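Local coordinates for protein diol-dehydratase (Roseburia inulinivorans, PDB 5I2A) that probably dehydrates 1,2-propanediol as a B12-independent lyase of the glycyl radical enzyme family, at residues A[95-99]-A[329-333]; A[25-29]-A[110-114]; A[338-344]-A[818-824]; A[451-455]-A[694-698]. One frame throughout, in Å; residues are numbered along the deposited sequence.

The four contacts run from the outer part of the chain to its centre. Interaction 2 lies about 22 Å from the chain centre, interaction 1 about 18 Å, interaction 3 about 10 Å and interaction 4 about 6 Å. Interactions 1 and 2 alternate along the sequence and touch through C329, F111 and I29. Interaction 3 follows both and ties the loop before strand 346-350 to the C-terminal glycine radical region. Interaction 4 is nested inside the loop that interaction 3 closes. Interaction 3 touches each of the others, through R330 with S342, Y341 with P110, and A339 with S697. N-terminal packing is thereby linked to the ethanediol pocket inside the barrel.

Interaction 1: A[95-99]-A[329-333]; sequences WLEAE and CRDAA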
loop_
_atom_site.group_PDB
_atom_site.type_symbol
_atom_site.label_atom_id
_atom_site.label_comp_id
_atom_site.label_asym_id
_atom_site.label_seq_id
_atom_site.Cartn_x
_atom_site.Cartn_y
_atom_site.Cartn_z
ATOM N N TRP A 95 11.736 -22.045 -6.160
ATOM C CA TRP A 95 11.718 -23.440 -5.696
ATOM C C TRP A 95 11.473 -24.392 -6.862
ATOM O O TRP A 95 12.022 -25.486 -6.909
ATOM C CB TRP A 95 10.645 -23.659 -4.611
ATOM C CG TRP A 95 9.233 -23.440 -5.104
ATOM C CD1 TRP A 95 8.508 -22.287 -5.014
ATOM C CD2 TRP A 95 8.387 -24.389 -5.771
ATOM N NE1 TRP A 95 7.269 -22.455 -5.579
ATOM C CE2 TRP A 95 7.166 -23.737 -6.048
ATOM C CE3 TRP A 95 8.539 -25.723 -6.156
ATOM C CZ2 TRP A 95 6.110 -24.368 -6.703
ATOM C CZ3 TRP A 95 7.487 -26.353 -6.801
ATOM C CH2 TRP A 95 6.288 -25.681 -7.062
ATOM N N LEU A 96 10.641 -23.967 -7.801
ATOM C CA LEU A 96 10.209 -24.834 -8.888
ATOM C C LEU A 96 11.317 -24.993 -9.924
ATOM O O LEU A 96 11.577 -26.092 -10.395
ATOM C CB LEU A 96 8.928 -24.285 -9.528
ATOM C CG LEU A 96 8.440 -25.015 -10.779
ATOM C CD1 LEU A 96 8.270 -26.515 -10.522
ATOM C CD2 LEU A 96 7.149 -24.396 -11.285
ATOM N N GLU A 97 11.967 -23.890 -10.271
ATOM C CA GLU A 97 13.106 -23.945 -11.168
ATOM C C GLU A 97 14.195 -24.832 -10.590
ATOM O O GLU A 97 14.829 -25.560 -11.325
ATOM C CB GLU A 97 13.649 -22.542 -11.444
ATOM C CG GLU A 97 12.668 -21.677 -12.198
ATOM C CD GLU A 97 13.266 -20.345 -12.613
ATOM O OE1 GLU A 97 14.433 -20.092 -12.279
ATOM O OE2 GLU A 97 12.568 -19.564 -13.276
ATOM N N ALA A 98 14.378 -24.796 -9.269
ATOM C CA ALA A 98 15.391 -25.619 -8.612
ATOM C C ALA A 98 15.039 -27.107 -8.642
ATOM O O ALA A 98 15.895 -27.948 -8.394
ATOM C CB ALA A 98 15.597 -25.172 -7.170
ATOM N N GLU A 99 13.783 -27.431 -8.928
ATOM C CA GLU A 99 13.352 -28.827 -8.957
ATOM C C GLU A 99 13.072 -29.330 -10.369
ATOM O O GLU A 99 12.487 -30.393 -10.531
ATOM C CB GLU A 99 12.088 -29.029 -8.102
ATOM C CG GLU A 99 12.320 -28.896 -6.615
ATOM C CD GLU A 99 11.118 -29.327 -5.775
ATOM O OE1 GLU A 99 10.506 -30.385 -6.064
ATOM O OE2 GLU A 99 10.804 -28.606 -4.809
ATOM N N CYS A 329 1.157 -27.953 -7.627
ATOM C CA CYS A 329 2.494 -28.453 -7.311
ATOM C C CYS A 329 3.142 -27.590 -6.241
ATOM O O CYS A 329 3.238 -26.381 -6.391
ATOM C CB CYS A 329 3.382 -28.504 -8.567
ATOM S SG CYS A 329 5.067 -29.080 -8.218
ATOM N N ARG A 330 3.569 -28.223 -5.157
ATOM C CA ARG A 330 4.246 -27.542 -4.058
ATOM C C ARG A 330 5.700 -27.987 -4.035
ATOM O O ARG A 330 5.997 -29.086 -4.479
ATOM C CB ARG A 330 3.575 -27.858 -2.709
ATOM C CG ARG A 330 2.063 -27.608 -2.678
ATOM C CD ARG A 330 1.413 -28.052 -1.357
ATOM N NE ARG A 330 -0.030 -27.815 -1.387
ATOM C CZ ARG A 330 -0.912 -28.644 -1.943
ATOM N NH1 ARG A 330 -0.501 -29.779 -2.518
ATOM N NH2 ARG A 330 -2.203 -28.336 -1.944
ATOM N N ASP A 331 6.592 -27.157 -3.493
ATOM C CA ASP A 331 8.008 -27.537 -3.366
ATOM C C ASP A 331 8.116 -28.799 -2.525
ATOM O O ASP A 331 7.268 -29.043 -1.675
ATOM C CB ASP A 331 8.851 -26.418 -2.743
ATOM C CG ASP A 331 8.520 -26.184 -1.274
ATOM O OD1 ASP A 331 9.153 -26.817 -0.411
ATOM O OD2 ASP A 331 7.623 -25.375 -0.985
ATOM N N ALA A 332 9.169 -29.573 -2.754
ATOM C CA ALA A 332 9.274 -30.925 -2.199
ATOM C C ALA A 332 9.105 -30.969 -0.685
ATOM O O ALA A 332 8.381 -31.819 -0.171
ATOM C CB ALA A 332 10.608 -31.554 -2.597
ATOM N N ALA A 333 9.755 -30.050 0.024
ATOM C CA ALA A 333 9.634 -29.997 1.475
ATOM C C ALA A 333 8.188 -29.686 1.883
ATOM O O ALA A 333 7.618 -30.382 2.719
ATOM C CB ALA A 333 10.612 -28.961 2.070
#
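The indole of W95 lies against D331, and the two side chains cross at about a right angle. CB of W95 is 3.8 Å from CB of D331. With chi1 at 64°, CG sits between the backbone N and the carbonyl carbon, and the ring turns toward the D331 backbone. CG and CD2 run past the same D331 CB. CE3 comes nearer, 3.4 Å from D331 CA. D331 N lies over one ring face, near the rim, 3.5 Å from CZ3 of W95. L96 CB takes the opposite face. At the far end of the six-membered ring, CH2 is 3.2 Å from C329 O. C329 SG sits in the ring plane at the edge, 3.8 Å from CH2 of W95, as a Cys sulfur-aromatic contact.

Here helix 94-97 meets the start of helix 332-335, and D331 is the N-cap of the second helix. The D331 carboxylate also bonds S334. E99 reaches the same helix start from the other segment. Its OE2 accepts from A332 N at 2.8 Å through the syn lone pair, with an N-H...O angle of 159°. The other oxygen, OE1, forms a salt bridge with R106, which also bonds R330 O.

Interaction 2: A[25-29]-A[110-114]; sequences KMPEI and PFYIS
E28 and Y112 form a single beta bridge between two loops, one before helix 32-43 and one before helix 115-125. The bonding pattern is that of a parallel bridge, with Y112 gripped by the residues before and after E28. Y112 N donates to P27 O at 2.8 Å, in the carbonyl plane. I29 N donates to Y112 O at 2.9 Å, with a C=O...N angle of 175°. E28 is also backbone-bonded to C85, and F111 to V103.

The E28 chain is extended. Its CG is anti to the backbone N (chi1 173°), which lays it alongside Y112, pointing the same way. CD of E28 comes 3.7 Å from CD2 of Y112, and the carboxylate and ring planes are 63° apart. OE2 of E28 takes a bond from a water at 2.7 Å. That water also donates to I29 O and accepts from S114 N, at the N-cap of helix 115-125. An alanine here takes away the carboxylate, and the water is likely to be held less firmly and the Y112 ring to be freer to turn.

Apolar groups fill in on the F111 side. P27 CB lies 3.7 Å from F111 CD2, and I29 CD1 touches F111 CB. Away from the F111 ring, M26 bends at chi3 and lays CE over the backbone, 3.4 Å from Y112 N.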
loop_
_atom_site.group_PDB
_atom_site.type_symbol
_atom_site.label_atom_id
_atom_site.label_comp_id
_atom_site.label_asym_id
_atom_site.label_seq_id
_atom_site.Cartn_x
_atom_site.Cartn_y
_atom_site.Cartn_z
ATOM N N LYS A 25 -2.363 -40.705 -17.220
ATOM C CA LYS A 25 -0.977 -40.238 -17.196
ATOM C C LYS A 25 -0.644 -39.483 -15.904
ATOM O O LYS A 25 -1.543 -39.084 -15.167
ATOM C CB LYS A 25 -0.693 -39.325 -18.394
ATOM C CG LYS A 25 -0.916 -39.958 -19.756
ATOM C CD LYS A 25 -0.775 -38.903 -20.864
ATOM C CE LYS A 25 -0.917 -39.507 -22.259
ATOM N NZ LYS A 25 -0.849 -38.461 -23.328
ATOM N N MET A 26 0.651 -39.319 -15.644
ATOM C CA MET A 26 1.166 -38.456 -14.581
ATOM C C MET A 26 0.576 -37.060 -14.620
ATOM O O MET A 26 0.357 -36.520 -15.699
ATOM C CB MET A 26 2.682 -38.292 -14.697
ATOM C CG MET A 26 3.504 -39.316 -14.028
ATOM S SD MET A 26 5.124 -38.589 -13.798
ATOM C CE MET A 26 4.803 -37.555 -12.399
ATOM N N PRO A 27 0.347 -36.468 -13.443
ATOM C CA PRO A 27 0.101 -35.024 -13.408
ATOM C C PRO A 27 1.245 -34.264 -14.071
ATOM O O PRO A 27 2.409 -34.651 -13.929
ATOM C CB PRO A 27 0.029 -34.715 -11.909
ATOM C CG PRO A 27 -0.420 -35.994 -11.290
ATOM C CD PRO A 27 0.292 -37.063 -12.095
ATOM N N GLU A 28 0.910 -33.218 -14.810
ATOM C CA GLU A 28 1.908 -32.440 -15.533
ATOM C C GLU A 28 1.824 -30.948 -15.219
ATOM O O GLU A 28 0.742 -30.392 -15.158
ATOM C CB GLU A 28 1.761 -32.649 -17.049
ATOM C CG GLU A 28 2.658 -31.736 -17.887
ATOM C CD GLU A 28 2.573 -32.025 -19.392
ATOM O OE1 GLU A 28 1.668 -32.773 -19.796
ATOM O OE2 GLU A 28 3.418 -31.509 -20.157
ATOM N N ILE A 29 2.979 -30.316 -15.049
ATOM C CA ILE A 29 3.084 -28.863 -14.897
ATOM C C ILE A 29 3.020 -28.149 -16.261
ATOM O O ILE A 29 3.756 -28.502 -17.190
ATOM C CB ILE A 29 4.403 -28.489 -14.179
ATOM C CG1 ILE A 29 4.413 -29.054 -12.766
ATOM C CG2 ILE A 29 4.631 -26.972 -14.179
ATOM C CD1 ILE A 29 5.797 -29.131 -12.139
ATOM N N PRO A 110 4.948 -36.345 -7.141
ATOM C CA PRO A 110 5.737 -36.013 -8.335
ATOM C C PRO A 110 4.881 -35.412 -9.457
ATOM O O PRO A 110 3.684 -35.686 -9.537
ATOM C CB PRO A 110 6.326 -37.365 -8.759
ATOM C CG PRO A 110 5.300 -38.400 -8.236
ATOM C CD PRO A 110 4.851 -37.804 -6.915
ATOM N N PHE A 111 5.500 -34.587 -10.296
ATOM C CA PHE A 111 4.857 -33.996 -11.469
ATOM C C PHE A 111 5.774 -34.128 -12.687
ATOM O O PHE A 111 6.976 -33.893 -12.576
ATOM C CB PHE A 111 4.552 -32.504 -11.266
ATOM C CG PHE A 111 3.340 -32.210 -10.430
ATOM C CD1 PHE A 111 3.401 -32.266 -9.046
ATOM C CD2 PHE A 111 2.157 -31.819 -11.027
ATOM C CE1 PHE A 111 2.289 -31.961 -8.264
ATOM C CE2 PHE A 111 1.035 -31.527 -10.253
ATOM C CZ PHE A 111 1.108 -31.599 -8.864
ATOM N N TYR A 112 5.216 -34.461 -13.847
ATOM C CA TYR A 112 5.997 -34.420 -15.079
ATOM C C TYR A 112 6.124 -32.986 -15.568
ATOM O O TYR A 112 5.182 -32.217 -15.480
ATOM C CB TYR A 112 5.367 -35.295 -16.174
ATOM C CG TYR A 112 5.977 -35.077 -17.554
ATOM C CD1 TYR A 112 7.271 -35.489 -17.843
ATOM C CD2 TYR A 112 5.253 -34.463 -18.561
ATOM C CE1 TYR A 112 7.832 -35.291 -19.113
ATOM C CE2 TYR A 112 5.798 -34.256 -19.822
ATOM C CZ TYR A 112 7.084 -34.674 -20.092
ATOM O OH TYR A 112 7.604 -34.467 -21.344
ATOM N N ILE A 113 7.303 -32.622 -16.060
ATOM C CA ILE A 113 7.477 -31.338 -16.718
ATOM C C ILE A 113 8.391 -31.496 -17.945
ATOM O O ILE A 113 9.485 -32.049 -17.855
ATOM C CB ILE A 113 8.032 -30.261 -15.738
ATOM C CG1 ILE A 113 8.149 -28.903 -16.435
ATOM C CG2 ILE A 113 9.364 -30.690 -15.125
ATOM C CD1 ILE A 113 8.552 -27.748 -15.479
ATOM N N SER A 114 7.912 -31.024 -19.091
ATOM C CA SER A 114 8.616 -31.218 -20.356
ATOM C C SER A 114 9.759 -30.235 -20.485
ATOM O O SER A 114 9.799 -29.236 -19.771
ATOM C CB SER A 114 7.670 -31.055 -21.540
ATOM O OG SER A 114 7.317 -29.694 -21.722
HETATM O O HOH W 1 5.180 -29.792 -19.119
#

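Interaction 3: A[338-344]-A[818-824]; sequences FAGYSLF and YSALFTT
The Y818 ring has F344 over one face and A339 O in its plane at the edge. CE1 of F344 stands 3.5 Å above that face, offset toward the rim. The pair is T-shaped, with centroids 4.9 Å apart and planes at 69°. The F344 ring in turn carries S342 OG over the centre of one face. S342 OG also accepts from F344 N, closing an ST turn. CB of S342 approaches the Y818 ring obliquely, 3.6 Å from CD2. The edge of the Y341 ring meets T824 CB.

Y818 OH donates to A339 O at 2.7 Å, in the carbonyl plane and on a lone pair. A phenylalanine in its place keeps the ring but has no hydroxyl, so A339 O would probably be left without its mate and the ring would hold the 338-344 loop less firmly.

Y818 directly follows G817, the predicted radical glycine, which is not in its radical form here. Strands 812-814 and 819-821 pair antiparallel on either side of this glycine, so the contact joins the end of the predicted radical loop to the 338-344 loop. G340, its phi of 110° suited to glycine, has A820 CB 4.2 Å from its CA, where a CB would point. One water donates to G340 O at 2.9 Å and to T824 OG1, and accepts from L821 N. Another joins S342 OG to S819 O.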
loop_
_atom_site.group_PDB
_atom_site.type_symbol
_atom_site.label_atom_id
_atom_site.label_comp_id
_atom_site.label_asym_id
_atom_site.label_seq_id
_atom_site.Cartn_x
_atom_site.Cartn_y
_atom_site.Cartn_z
ATOM N N PHE A 338 1.638 -31.718 2.780
ATOM C CA PHE A 338 0.349 -31.704 2.097
ATOM C C PHE A 338 0.290 -32.859 1.075
ATOM O O PHE A 338 -0.057 -32.652 -0.077
ATOM C CB PHE A 338 0.109 -30.370 1.362
ATOM C CG PHE A 338 0.089 -29.138 2.247
ATOM C CD1 PHE A 338 -1.059 -28.764 2.917
ATOM C CD2 PHE A 338 1.216 -28.330 2.359
ATOM C CE1 PHE A 338 -1.089 -27.600 3.703
ATOM C CE2 PHE A 338 1.200 -27.175 3.140
ATOM C CZ PHE A 338 0.045 -26.810 3.811
ATOM N N ALA A 339 0.648 -34.060 1.494
ATOM C CA ALA A 339 0.930 -35.133 0.529
ATOM C C ALA A 339 -0.353 -35.773 0.009
ATOM O O ALA A 339 -1.318 -35.894 0.744
ATOM C CB ALA A 339 1.815 -36.183 1.162
ATOM N N GLY A 340 -0.351 -36.189 -1.253
ATOM C CA GLY A 340 -1.489 -36.905 -1.816
ATOM C C GLY A 340 -2.261 -36.100 -2.852
ATOM O O GLY A 340 -3.366 -36.458 -3.211
ATOM N N TYR A 341 -1.668 -35.006 -3.318
ATOM C CA TYR A 341 -2.267 -34.157 -4.353
ATOM C C TYR A 341 -3.597 -33.496 -3.955
ATOM O O TYR A 341 -4.334 -33.062 -4.822
ATOM C CB TYR A 341 -2.500 -34.956 -5.640
ATOM C CG TYR A 341 -1.262 -35.567 -6.269
ATOM C CD1 TYR A 341 -0.319 -34.777 -6.896
ATOM C CD2 TYR A 341 -1.069 -36.944 -6.264
ATOM C CE1 TYR A 341 0.803 -35.330 -7.494
ATOM C CE2 TYR A 341 0.044 -37.517 -6.870
ATOM C CZ TYR A 341 0.975 -36.705 -7.485
ATOM O OH TYR A 341 2.076 -37.261 -8.071
ATOM N N SER A 342 -3.915 -33.431 -2.664
ATOM C CA SER A 342 -5.178 -32.838 -2.245
ATOM C C SER A 342 -5.206 -31.316 -2.456
ATOM O O SER A 342 -4.171 -30.636 -2.395
ATOM C CB SER A 342 -5.477 -33.145 -0.769
ATOM O OG SER A 342 -6.816 -32.774 -0.467
ATOM N N LEU A 343 -6.407 -30.808 -2.705
ATOM C CA LEU A 343 -6.698 -29.380 -2.689
ATOM C C LEU A 343 -7.631 -29.052 -1.514
ATOM O O LEU A 343 -8.089 -27.916 -1.377
ATOM C CB LEU A 343 -7.323 -28.940 -4.025
ATOM C CG LEU A 343 -6.327 -28.925 -5.196
ATOM C CD1 LEU A 343 -7.004 -28.521 -6.510
ATOM C CD2 LEU A 343 -5.195 -27.975 -4.877
ATOM N N PHE A 344 -7.916 -30.072 -0.696
ATOM C CA PHE A 344 -8.695 -29.921 0.532
ATOM C C PHE A 344 -10.002 -29.166 0.289
ATOM O O PHE A 344 -10.311 -28.193 0.975
ATOM C CB PHE A 344 -7.839 -29.211 1.598
ATOM C CG PHE A 344 -6.453 -29.788 1.709
ATOM C CD1 PHE A 344 -6.207 -30.876 2.533
ATOM C CD2 PHE A 344 -5.414 -29.294 0.920
ATOM C CE1 PHE A 344 -4.931 -31.440 2.600
ATOM C CE2 PHE A 344 -4.136 -29.858 0.983
ATOM C CZ PHE A 344 -3.892 -30.916 1.829
ATOM N N TYR A 818 -8.412 -35.222 5.341
ATOM C CA TYR A 818 -8.571 -35.496 3.918
ATOM C C TYR A 818 -8.209 -36.934 3.633
ATOM O O TYR A 818 -7.520 -37.567 4.424
ATOM C CB TYR A 818 -7.696 -34.578 3.049
ATOM C CG TYR A 818 -6.202 -34.854 3.114
ATOM C CD1 TYR A 818 -5.467 -34.555 4.259
ATOM C CD2 TYR A 818 -5.520 -35.391 2.021
ATOM C CE1 TYR A 818 -4.086 -34.775 4.319
ATOM C CE2 TYR A 818 -4.137 -35.626 2.069
ATOM C CZ TYR A 818 -3.425 -35.307 3.213
ATOM O OH TYR A 818 -2.065 -35.530 3.273
ATOM N N SER A 819 -8.662 -37.424 2.489
ATOM C CA SER A 819 -8.360 -38.775 2.051
ATOM C C SER A 819 -7.433 -38.722 0.857
ATOM O O SER A 819 -7.341 -37.702 0.179
ATOM C CB SER A 819 -9.646 -39.524 1.705
ATOM O OG SER A 819 -10.470 -39.641 2.860
ATOM N N ALA A 820 -6.739 -39.824 0.601
ATOM C CA ALA A 820 -5.801 -39.872 -0.498
ATOM C C ALA A 820 -5.619 -41.303 -0.999
ATOM O O ALA A 820 -5.936 -42.270 -0.296
ATOM C CB ALA A 820 -4.466 -39.277 -0.072
ATOM N N LEU A 821 -5.135 -41.428 -2.227
ATOM C CA LEU A 821 -4.782 -42.733 -2.765
ATOM C C LEU A 821 -3.513 -43.215 -2.059
ATOM O O LEU A 821 -2.478 -42.545 -2.094
ATOM C CB LEU A 821 -4.597 -42.654 -4.285
ATOM C CG LEU A 821 -5.914 -42.482 -5.056
ATOM C CD1 LEU A 821 -5.664 -41.962 -6.449
ATOM C CD2 LEU A 821 -6.657 -43.829 -5.109
ATOM N N PHE A 822 -3.618 -44.355 -1.390
ATOM C CA PHE A 822 -2.530 -44.900 -0.568
ATOM C C PHE A 822 -1.221 -45.057 -1.323
ATOM O O PHE A 822 -0.149 -44.747 -0.791
ATOM C CB PHE A 822 -2.932 -46.257 0.017
ATOM C CG PHE A 822 -1.949 -46.805 1.023
ATOM C CD1 PHE A 822 -1.819 -46.233 2.273
ATOM C CD2 PHE A 822 -1.150 -47.887 0.708
ATOM C CE1 PHE A 822 -0.917 -46.734 3.203
ATOM C CE2 PHE A 822 -0.251 -48.396 1.628
ATOM C CZ PHE A 822 -0.130 -47.818 2.877
ATOM N N THR A 823 -1.300 -45.549 -2.557
ATOM C CA THR A 823 -0.076 -45.795 -3.303
ATOM C C THR A 823 0.467 -44.513 -3.945
ATOM O O THR A 823 1.463 -44.571 -4.639
ATOM C CB THR A 823 -0.248 -46.882 -4.408
ATOM O OG1 THR A 823 -1.204 -46.456 -5.382
ATOM C CG2 THR A 823 -0.699 -48.212 -3.805
ATOM N N THR A 824 -0.174 -43.362 -3.724
ATOM C CA THR A 824 0.447 -42.094 -4.133
ATOM C C THR A 824 1.186 -41.452 -2.963
ATOM O O THR A 824 1.756 -40.379 -3.097
ATOM C CB THR A 824 -0.570 -41.058 -4.689
ATOM O OG1 THR A 824 -1.449 -40.618 -3.643
ATOM C CG2 THR A 824 -1.380 -41.641 -5.838
HETATM O O HOH W 2 -4.001 -39.158 -3.932
HETATM O O HOH W 3 -7.955 -35.093 -1.161
#

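Interaction 4: A[451-455]-A[694-698]; sequences HDAAF and YPVSA. With EDO (1,2-ethanediol), chain C.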
loop_
_atom_site.group_PDB
_atom_site.type_symbol
_atom_site.label_atom_id
_atom_site.label_comp_id
_atom_site.label_asym_id
_atom_site.label_seq_id
_atom_site.Cartn_x
_atom_site.Cartn_y
_atom_site.Cartn_z
ATOM N N HIS A 451 -7.159 -20.090 7.403
ATOM C CA HIS A 451 -7.395 -21.238 8.269
ATOM C C HIS A 451 -6.248 -22.257 8.341
ATOM O O HIS A 451 -6.291 -23.160 9.167
ATOM C CB HIS A 451 -8.690 -21.944 7.855
ATOM C CG HIS A 451 -9.922 -21.125 8.105
ATOM N ND1 HIS A 451 -10.439 -20.938 9.361
ATOM C CD2 HIS A 451 -10.711 -20.423 7.257
ATOM C CE1 HIS A 451 -11.520 -20.177 9.280
ATOM N NE2 HIS A 451 -11.708 -19.858 8.013
ATOM N N ASP A 452 -5.227 -22.121 7.500
ATOM C CA ASP A 452 -4.031 -22.942 7.693
ATOM C C ASP A 452 -2.754 -22.113 7.505
ATOM O O ASP A 452 -1.989 -22.326 6.567
ATOM C CB ASP A 452 -4.035 -24.139 6.751
ATOM C CG ASP A 452 -3.009 -25.202 7.157
ATOM O OD1 ASP A 452 -2.379 -25.070 8.230
ATOM O OD2 ASP A 452 -2.844 -26.173 6.404
ATOM N N ALA A 453 -2.538 -21.185 8.430
ATOM C CA ALA A 453 -1.521 -20.146 8.280
ATOM C C ALA A 453 -0.104 -20.622 8.580
ATOM O O ALA A 453 0.854 -20.027 8.093
ATOM C CB ALA A 453 -1.864 -18.944 9.175
ATOM N N ALA A 454 0.021 -21.674 9.388
ATOM C CA ALA A 454 1.331 -22.208 9.775
ATOM C C ALA A 454 1.198 -23.525 10.509
ATOM O O ALA A 454 0.132 -23.875 11.033
ATOM C CB ALA A 454 2.126 -21.197 10.667
ATOM N N PHE A 455 2.311 -24.246 10.535
ATOM C CA PHE A 455 2.454 -25.456 11.320
ATOM C C PHE A 455 3.438 -25.162 12.456
ATOM O O PHE A 455 4.579 -24.762 12.198
ATOM C CB PHE A 455 2.976 -26.603 10.453
ATOM C CG PHE A 455 2.056 -27.012 9.321
ATOM C CD1 PHE A 455 0.682 -26.940 9.449
ATOM C CD2 PHE A 455 2.588 -27.509 8.134
ATOM C CE1 PHE A 455 -0.159 -27.346 8.414
ATOM C CE2 PHE A 455 1.756 -27.911 7.085
ATOM C CZ PHE A 455 0.382 -27.828 7.227
ATOM N N TYR A 694 -4.437 -29.546 14.215
ATOM C CA TYR A 694 -4.543 -30.571 13.195
ATOM C C TYR A 694 -3.238 -30.638 12.412
ATOM O O TYR A 694 -2.464 -29.686 12.420
ATOM C CB TYR A 694 -5.729 -30.306 12.270
ATOM C CG TYR A 694 -5.662 -29.077 11.373
ATOM C CD1 TYR A 694 -4.962 -29.109 10.170
ATOM C CD2 TYR A 694 -6.379 -27.915 11.685
ATOM C CE1 TYR A 694 -4.947 -28.025 9.328
ATOM C CE2 TYR A 694 -6.376 -26.806 10.824
ATOM C CZ TYR A 694 -5.651 -26.869 9.654
ATOM O OH TYR A 694 -5.621 -25.806 8.784
ATOM N N PRO A 695 -2.975 -31.781 11.774
ATOM C CA PRO A 695 -1.625 -31.975 11.228
ATOM C C PRO A 695 -1.474 -32.003 9.709
ATOM O O PRO A 695 -0.335 -31.928 9.253
ATOM C CB PRO A 695 -1.252 -33.341 11.785
ATOM C CG PRO A 695 -2.554 -34.100 11.668
ATOM C CD PRO A 695 -3.652 -33.071 11.999
ATOM N N VAL A 696 -2.567 -32.112 8.956
ATOM C CA VAL A 696 -2.495 -32.456 7.533
ATOM C C VAL A 696 -1.573 -33.683 7.442
ATOM O O VAL A 696 -1.796 -34.632 8.179
ATOM C CB VAL A 696 -2.027 -31.291 6.651
ATOM C CG1 VAL A 696 -2.480 -31.527 5.198
ATOM C CG2 VAL A 696 -2.634 -29.978 7.155
ATOM N N SER A 697 -0.531 -33.683 6.610
ATOM C CA SER A 697 0.397 -34.816 6.668
ATOM C C SER A 697 1.744 -34.395 7.271
ATOM O O SER A 697 2.726 -35.134 7.202
ATOM C CB SER A 697 0.606 -35.443 5.276
ATOM O OG SER A 697 1.342 -34.606 4.395
ATOM N N ALA A 698 1.763 -33.224 7.896
ATOM C CA ALA A 698 3.012 -32.582 8.308
ATOM C C ALA A 698 3.582 -33.089 9.621
ATOM O O ALA A 698 4.680 -32.681 10.018
ATOM C CB ALA A 698 2.816 -31.065 8.388
HETATM C C1 EDO C . -6.208 -27.295 5.647
HETATM O O1 EDO C . -7.179 -26.312 5.297
HETATM C C2 EDO C . -5.239 -27.427 4.467
HETATM O O2 EDO C . -4.429 -26.246 4.300
#
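Y694 OH and H451 O make the one direct hydrogen bond between the segments. The hydroxyl donates at 2.8 Å from the edge of its ring, tilted 32° from the H451 carbonyl plane. H451 O also takes a bond from N751, so this buried carbonyl has two donors. The same Y694 OH packs against D452, 3.1 Å from its CB. The D452 carboxylate and the Y694 ring are turned 58° apart.

Apolar contact is carried by F455. Its ring approaches two residues obliquely. CZ of F455 is 3.7 Å from CG2 of V696, and CD2 of F455 is 3.6 Å from CB of A698. Both partners lie on a type II' turn from P695 to A698, closed by A698 N to P695 O at 2.8 Å. V696 takes the positive phi that a type II' turn needs at its second position. F338 and F556 also meet the F455 ring, which is thus packed from several parts of the chain.

The ligand contact goes through D452. With chi1 at -165°, CG is anti to the backbone N and the carboxylate reaches the bound 1,2-ethanediol. O2 of the ethanediol donates to D452 OD2 at 2.6 Å. OD1 is bonded to Q554, which leaves the two oxygens with separate tasks. C1 of the ethanediol lies 3.5 Å from Y694 OH.

The ethanediol is probably from the crystallisation liquor, but it is also held by E440, H166, H283 and S284. A small diol in this buried pocket is consistent with the substrate site inside the barrel of a glycyl radical diol dehydratase.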